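MIPZ (Caulobacter crescentus, PDB 2XJ9) acts as a P-loop ATPase that dimerises with bound nucleotide and positions the cell division plane, probably by inhibiting division away from midcell. Local coordinates at residues A[133-138]-A[194-199]; A[143-148]-A[155-160]. The protein carries 1 engineered substitution. One frame throughout, in Å; residues are numbered along the deposited sequence.

Contact 1. Residues A[133-138]-A[194-199]. With AGS (phosphothiophosphoric acid-adenylate ester), chain F.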
loop_
_atom_site.group_PDB
_atom_site.type_symbol
_atom_site.label_atom_id
_atom_site.label_comp_id
_atom_site.label_asym_id
_atom_site.label_seq_id
_atom_site.Cartn_x
_atom_site.Cartn_y
_atom_site.Cartn_z
ATOM N N MET A 133 -5.857 5.906 -6.765
ATOM C CA MET A 133 -4.725 5.097 -7.168
ATOM C C MET A 133 -3.466 5.945 -7.384
ATOM O O MET A 133 -3.548 7.165 -7.570
ATOM C CB MET A 133 -5.047 4.341 -8.449
ATOM C CG MET A 133 -4.899 5.165 -9.707
ATOM S SD MET A 133 -5.250 4.203 -11.197
ATOM C CE MET A 133 -3.837 3.105 -11.285
ATOM N N ASN A 134 -2.302 5.294 -7.349
ATOM C CA ASN A 134 -1.057 5.962 -7.682
ATOM C C ASN A 134 -0.946 6.111 -9.185
ATOM O O ASN A 134 -1.427 5.280 -9.957
ATOM C CB ASN A 134 0.162 5.184 -7.185
ATOM C CG ASN A 134 0.331 5.232 -5.672
ATOM O OD1 ASN A 134 0.706 6.255 -5.112
ATOM N ND2 ASN A 134 0.099 4.100 -5.011
ATOM N N ASP A 135 -0.291 7.185 -9.581
ATOM C CA ASP A 135 0.051 7.454 -10.960
ATOM C C ASP A 135 1.159 6.477 -11.374
ATOM O O ASP A 135 2.338 6.795 -11.322
ATOM C CB ASP A 135 0.556 8.885 -11.010
ATOM C CG ASP A 135 0.667 9.411 -12.395
ATOM O OD1 ASP A 135 1.602 10.217 -12.635
ATOM O OD2 ASP A 135 -0.180 9.036 -13.230
ATOM N N SER A 136 0.782 5.270 -11.764
ATOM C CA SER A 136 1.767 4.214 -11.889
ATOM C C SER A 136 1.153 2.954 -12.486
ATOM O O SER A 136 0.048 2.555 -12.117
ATOM C CB SER A 136 2.349 3.890 -10.510
ATOM O OG SER A 136 3.089 2.678 -10.528
ATOM N N PHE A 137 1.891 2.324 -13.394
ATOM C CA PHE A 137 1.439 1.112 -14.017
ATOM C C PHE A 137 1.366 -0.085 -13.077
ATOM O O PHE A 137 0.644 -1.052 -13.323
ATOM C CB PHE A 137 2.304 0.820 -15.203
ATOM C CG PHE A 137 1.833 1.498 -16.440
ATOM C CD1 PHE A 137 2.470 2.629 -16.918
ATOM C CD2 PHE A 137 0.719 1.021 -17.117
ATOM C CE1 PHE A 137 2.014 3.258 -18.064
ATOM C CE2 PHE A 137 0.272 1.647 -18.272
ATOM C CZ PHE A 137 0.916 2.772 -18.739
ATOM N N VAL A 138 2.106 -0.004 -11.987
ATOM C CA VAL A 138 2.061 -1.015 -10.953
ATOM C C VAL A 138 0.686 -1.022 -10.309
ATOM O O VAL A 138 0.099 -2.078 -10.116
ATOM C CB VAL A 138 3.153 -0.757 -9.897
ATOM C CG1 VAL A 138 3.117 -1.812 -8.804
ATOM C CG2 VAL A 138 4.506 -0.720 -10.562
ATOM N N ARG A 194 5.661 12.148 -19.400
ATOM C CA ARG A 194 5.577 11.025 -20.335
ATOM C C ARG A 194 4.760 9.866 -19.758
ATOM O O ARG A 194 3.853 9.356 -20.430
ATOM C CB ARG A 194 6.983 10.544 -20.708
ATOM C CG ARG A 194 8.058 11.626 -20.550
ATOM C CD ARG A 194 9.454 11.086 -20.862
ATOM N NE ARG A 194 9.519 10.557 -22.220
ATOM C CZ ARG A 194 9.800 11.291 -23.293
ATOM N NH1 ARG A 194 9.824 10.725 -24.499
ATOM N NH2 ARG A 194 10.055 12.594 -23.157
ATOM N N ASN A 195 5.093 9.463 -18.522
ATOM C CA ASN A 195 4.397 8.376 -17.814
ATOM C C ASN A 195 2.941 8.752 -17.474
ATOM O O ASN A 195 2.026 7.914 -17.591
ATOM C CB ASN A 195 5.181 7.934 -16.554
ATOM C CG ASN A 195 4.668 6.596 -15.951
ATOM O OD1 ASN A 195 4.369 6.507 -14.748
ATOM N ND2 ASN A 195 4.584 5.559 -16.789
ATOM N N ARG A 196 2.733 10.015 -17.077
ATOM C CA ARG A 196 1.392 10.519 -16.742
ATOM C C ARG A 196 0.471 10.540 -17.960
ATOM O O ARG A 196 -0.754 10.492 -17.838
ATOM C CB ARG A 196 1.471 11.916 -16.126
ATOM C CG ARG A 196 0.118 12.478 -15.697
ATOM C CD ARG A 196 0.149 12.961 -14.252
ATOM N NE ARG A 196 0.900 14.209 -14.116
ATOM C CZ ARG A 196 1.800 14.463 -13.164
ATOM N NH1 ARG A 196 2.416 15.640 -13.151
ATOM N NH2 ARG A 196 2.085 13.554 -12.227
ATOM N N LYS A 197 1.076 10.598 -19.136
ATOM C CA LYS A 197 0.320 10.600 -20.370
ATOM C C LYS A 197 -0.010 9.170 -20.805
ATOM O O LYS A 197 -1.181 8.829 -21.012
ATOM C CB LYS A 197 1.116 11.319 -21.452
ATOM C CG LYS A 197 0.241 11.956 -22.493
ATOM C CD LYS A 197 -0.788 10.965 -22.996
ATOM C CE LYS A 197 -1.517 11.551 -24.184
ATOM N NZ LYS A 197 -0.532 12.153 -25.132
ATOM N N ARG A 198 1.018 8.333 -20.947
ATOM C CA ARG A 198 0.786 6.951 -21.351
ATOM C C ARG A 198 -0.293 6.356 -20.461
ATOM O O ARG A 198 -1.136 5.583 -20.924
ATOM C CB ARG A 198 2.049 6.105 -21.232
ATOM C CG ARG A 198 3.252 6.605 -22.004
ATOM C CD ARG A 198 4.313 5.499 -22.094
ATOM N NE ARG A 198 5.612 5.923 -21.650
ATOM C CZ ARG A 198 6.799 5.893 -22.257
ATOM N NH1 ARG A 198 7.042 5.437 -23.484
ATOM N NH2 ARG A 198 7.794 6.367 -21.534
ATOM N N LEU A 199 -0.259 6.725 -19.180
ATOM C CA LEU A 199 -1.182 6.160 -18.212
ATOM C C LEU A 199 -2.558 6.741 -18.458
ATOM O O LEU A 199 -3.540 6.003 -18.525
ATOM C CB LEU A 199 -0.698 6.387 -16.769
ATOM C CG LEU A 199 -1.437 5.767 -15.579
ATOM C CD1 LEU A 199 -1.978 4.369 -15.851
ATOM C CD2 LEU A 199 -0.500 5.738 -14.396
HETATM P PG AGS F . 1.554 -3.893 -1.851
HETATM S S1G AGS F . 2.390 -5.089 -2.233
HETATM O O2G AGS F . 1.114 -3.775 -0.389
HETATM O O3G AGS F . 0.436 -3.617 -2.822
HETATM P PB AGS F . 4.167 -2.644 -2.237
HETATM O O1B AGS F . 4.687 -2.525 -0.834
HETATM O O2B AGS F . 4.473 -3.785 -3.158
HETATM O O3B AGS F . 2.543 -2.621 -2.089
HETATM P PA AGS F . 4.952 -1.068 -4.431
HETATM O O1A AGS F . 6.360 -1.584 -4.426
HETATM O O2A AGS F . 4.005 -1.548 -5.494
HETATM O O3A AGS F . 4.429 -1.225 -2.919
HETATM O "O5'" AGS F . 4.986 0.530 -4.531
HETATM C "C5'" AGS F . 3.839 1.332 -4.294
HETATM C "C4'" AGS F . 3.701 2.331 -5.453
HETATM O "O4'" AGS F . 4.780 3.241 -5.407
HETATM C "C3'" AGS F . 3.763 1.728 -6.849
HETATM O "O3'" AGS F . 2.860 2.404 -7.743
HETATM C "C2'" AGS F . 5.166 1.965 -7.345
HETATM O "O2'" AGS F . 4.952 2.276 -8.700
HETATM C "C1'" AGS F . 5.578 3.203 -6.602
HETATM N N9 AGS F . 6.950 3.407 -6.040
HETATM C C8 AGS F . 7.438 2.754 -4.974
HETATM N N7 AGS F . 8.654 3.233 -4.652
HETATM C C5 AGS F . 8.965 4.236 -5.499
HETATM C C6 AGS F . 10.121 5.158 -5.676
HETATM N N6 AGS F . 11.205 5.103 -4.858
HETATM N N1 AGS F . 10.035 6.057 -6.684
HETATM C C2 AGS F . 8.945 6.114 -7.496
HETATM N N3 AGS F . 7.866 5.315 -7.389
HETATM C C4 AGS F . 7.825 4.365 -6.412
HETATM O O HOH W 1 4.208 3.167 -14.257
#

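Contact 2. Residues A[143-148]-A[155-160]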
loop_
_atom_site.group_PDB
_atom_site.type_symbol
_atom_site.label_atom_id
_atom_site.label_comp_id
_atom_site.label_asym_id
_atom_site.label_seq_id
_atom_site.Cartn_x
_atom_site.Cartn_y
_atom_site.Cartn_z
ATOM N N LEU A 143 -6.447 -2.722 -11.927
ATOM C CA LEU A 143 -7.652 -2.334 -12.663
ATOM C C LEU A 143 -7.759 -3.004 -14.047
ATOM O O LEU A 143 -8.808 -3.525 -14.394
ATOM C CB LEU A 143 -7.774 -0.808 -12.741
ATOM C CG LEU A 143 -7.726 -0.138 -11.360
ATOM C CD1 LEU A 143 -7.573 1.348 -11.453
ATOM C CD2 LEU A 143 -8.965 -0.489 -10.549
ATOM N N GLY A 144 -6.676 -3.029 -14.813
ATOM C CA GLY A 144 -6.712 -3.576 -16.152
ATOM C C GLY A 144 -5.365 -4.074 -16.640
ATOM O O GLY A 144 -4.316 -3.526 -16.295
ATOM N N THR A 145 -5.394 -5.123 -17.451
ATOM C CA THR A 145 -4.182 -5.723 -17.962
ATOM C C THR A 145 -3.747 -5.109 -19.284
ATOM O O THR A 145 -4.504 -5.101 -20.258
ATOM C CB THR A 145 -4.352 -7.216 -18.131
ATOM O OG1 THR A 145 -3.931 -7.864 -16.920
ATOM C CG2 THR A 145 -3.515 -7.710 -19.322
ATOM N N VAL A 146 -2.516 -4.594 -19.297
ATOM C CA VAL A 146 -1.902 -4.004 -20.489
ATOM C C VAL A 146 -0.861 -4.952 -21.118
ATOM O O VAL A 146 -0.147 -5.685 -20.410
ATOM C CB VAL A 146 -1.234 -2.654 -20.148
ATOM C CG1 VAL A 146 -0.640 -2.020 -21.387
ATOM C CG2 VAL A 146 -2.243 -1.727 -19.506
ATOM N N ASP A 147 -0.792 -4.928 -22.451
ATOM C CA ASP A 147 0.175 -5.708 -23.232
ATOM C C ASP A 147 1.624 -5.109 -23.221
ATOM O O ASP A 147 1.795 -3.893 -23.389
ATOM C CB ASP A 147 -0.356 -5.782 -24.661
ATOM C CG ASP A 147 0.054 -7.034 -25.372
ATOM O OD1 ASP A 147 -0.763 -7.984 -25.388
ATOM O OD2 ASP A 147 1.172 -7.056 -25.931
ATOM N N PRO A 148 2.672 -5.957 -23.055
ATOM C CA PRO A 148 4.055 -5.444 -22.940
ATOM C C PRO A 148 4.531 -4.658 -24.170
ATOM O O PRO A 148 4.489 -5.178 -25.291
ATOM C CB PRO A 148 4.904 -6.717 -22.779
ATOM C CG PRO A 148 3.935 -7.806 -22.406
ATOM C CD PRO A 148 2.631 -7.433 -23.048
ATOM N N LYS A 155 -7.728 -6.276 -21.288
ATOM C CA LYS A 155 -8.823 -6.794 -20.461
ATOM C C LYS A 155 -8.919 -6.183 -19.062
ATOM O O LYS A 155 -7.946 -5.706 -18.518
ATOM C CB LYS A 155 -8.704 -8.320 -20.327
ATOM C CG LYS A 155 -7.845 -8.746 -19.150
ATOM C CD LYS A 155 -7.435 -10.200 -19.225
ATOM C CE LYS A 155 -6.317 -10.485 -18.229
ATOM N NZ LYS A 155 -6.694 -10.129 -16.823
ATOM N N PRO A 156 -10.112 -6.216 -18.470
ATOM C CA PRO A 156 -10.279 -5.780 -17.085
ATOM C C PRO A 156 -9.471 -6.692 -16.189
ATOM O O PRO A 156 -9.035 -7.744 -16.652
ATOM C CB PRO A 156 -11.775 -6.001 -16.834
ATOM C CG PRO A 156 -12.382 -5.950 -18.173
ATOM C CD PRO A 156 -11.395 -6.599 -19.079
ATOM N N SER A 157 -9.309 -6.314 -14.925
ATOM C CA SER A 157 -8.449 -7.053 -14.017
ATOM C C SER A 157 -9.005 -7.168 -12.601
ATOM O O SER A 157 -9.992 -6.525 -12.254
ATOM C CB SER A 157 -7.061 -6.417 -13.977
ATOM O OG SER A 157 -6.214 -7.158 -13.128
ATOM N N LEU A 158 -8.329 -7.974 -11.792
ATOM C CA LEU A 158 -8.818 -8.424 -10.486
ATOM C C LEU A 158 -9.789 -7.509 -9.737
ATOM O O LEU A 158 -10.822 -7.967 -9.251
ATOM C CB LEU A 158 -7.635 -8.758 -9.572
ATOM C CG LEU A 158 -7.389 -10.227 -9.222
ATOM C CD1 LEU A 158 -7.767 -11.158 -10.363
ATOM C CD2 LEU A 158 -5.933 -10.421 -8.825
ATOM N N TYR A 159 -9.449 -6.233 -9.604
ATOM C CA TYR A 159 -10.245 -5.347 -8.773
ATOM C C TYR A 159 -11.428 -4.779 -9.535
ATOM O O TYR A 159 -12.484 -4.513 -8.952
ATOM C CB TYR A 159 -9.407 -4.212 -8.208
ATOM C CG TYR A 159 -10.233 -3.258 -7.406
ATOM C CD1 TYR A 159 -10.740 -3.623 -6.183
ATOM C CD2 TYR A 159 -10.529 -2.004 -7.880
ATOM C CE1 TYR A 159 -11.509 -2.756 -5.438
ATOM C CE2 TYR A 159 -11.303 -1.121 -7.142
ATOM C CZ TYR A 159 -11.793 -1.504 -5.920
ATOM O OH TYR A 159 -12.570 -0.636 -5.169
ATOM N N SER A 160 -11.252 -4.574 -10.837
ATOM C CA SER A 160 -12.366 -4.172 -11.688
ATOM C C SER A 160 -13.485 -5.143 -11.472
ATOM O O SER A 160 -14.613 -4.737 -11.244
ATOM C CB SER A 160 -11.977 -4.197 -13.158
ATOM O OG SER A 160 -11.392 -2.971 -13.532
#

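Contact 1. Residues A[133-138]-A[194-199]
Beside the nucleotide pocket of this P-loop ATPase, D135 and F137, in the loop and the helix start that follow strand 128-134, meet R196, N195 and L199 on the first turns of helix 194-210. With CG anti to its backbone N (chi1 -167°), D135 sends its carboxylate across the arginine side chain at about a right angle. OD1 of D135 lies 3.4 Å from NH2 of R196, a salt bridge whose hydrogen bond is weak, while OD2 of D135 lies 3.5 Å from CD2 of L199. An alanine here would probably leave R196 without its charged mate and open a gap beside that methyl. The F137 ring is flanked on two sides: CD1 of L199 lies over one face, offset toward the rim, and ND2 of N195 sits at the edge, 3.6 Å from CD1 of F137. Small and hydroxylated, S136 suits both the helix N-cap, where its OG accepts from V138 N, and the ribose, where that OG hydrogen-bonds to O2' of the nucleotide at 2.6 Å. L199 also packs on F140 of helix 137-140, M133 bonds to strand 180-186 through its backbone, and P229 of the second subunit touches F137.

Contact 2. Residues A[143-148]-A[155-160]
The carbonyl oxygen of L143 receives two donors from the segment 155-160. OG of S160 reaches L143 O at 2.8 Å, approaching at 129° to the C=O bond and close to the carbonyl plane; the backbone N of S157 adds a weak bond to L143 O at 2.9 Å. A serine suits this place because the short side chain of S160, with OG anti to its own carbonyl carbon (chi1 -87°), brings a hydroxyl from the first turn of helix 158-168 back to the residue just before strand 144-145. The side chain of S157 turns its OG instead to D141 O.

Further along, T145 N donates to K155 O at 2.8 Å. Between these bonds G144 faces P156 as a non-hydrogen-bonded antiparallel pair, their CA atoms 4.3 Å apart. Glycine lets the two backbones come this close, CA of G144 lying 3.4 Å from K155 O, and proline costs that pair no bond, as its nitrogen makes none. T145 and K155 form the hydrogen-bonded pair and share one face: the lysine chain lies obliquely over the threonine, with CE of K155 3.8 Å from CB of T145, and its bend at chi4 (57°) sets NZ where it donates weakly to P156 O.

At the other end L143 and Y159 run side by side, and CD2 of L143 meets the ring at its edge, 3.4 Å from CD2 of Y159. The phenol OH bonds to H123 and to T131 of strand 128-134, while L206 and V210 of helix 194-210 cover L143 and S160. This short two-stranded beta hairpin, strands 144-145 and 155-156, leads into a helix and is inserted in the chain between strands 128-134 and 180-186 of the parallel P-loop NTPase sheet.

How the contacts relate
From the N terminus the chain first runs through strand 5-9, the P-loop and strands 36-40 and 106-110, then reaches segment 133-138 at the end of strand 128-134. Helix 137-140 leads, after a short connection, into strand 144-145, and contact 2 closes a small loop with strand 155-156. The chain continues through helix 158-168 and strand 180-186 before helix 194-210 returns to segment 133-138, so contact 1 closes the larger loop and contact 2 is nested within it. The two touch where SD of M133 packs on CD1 of L143, 3.7 Å away. Helix 194-210 serves both, its start in contact 1 and its later turns over the hairpin, and both contacts also border the second subunit.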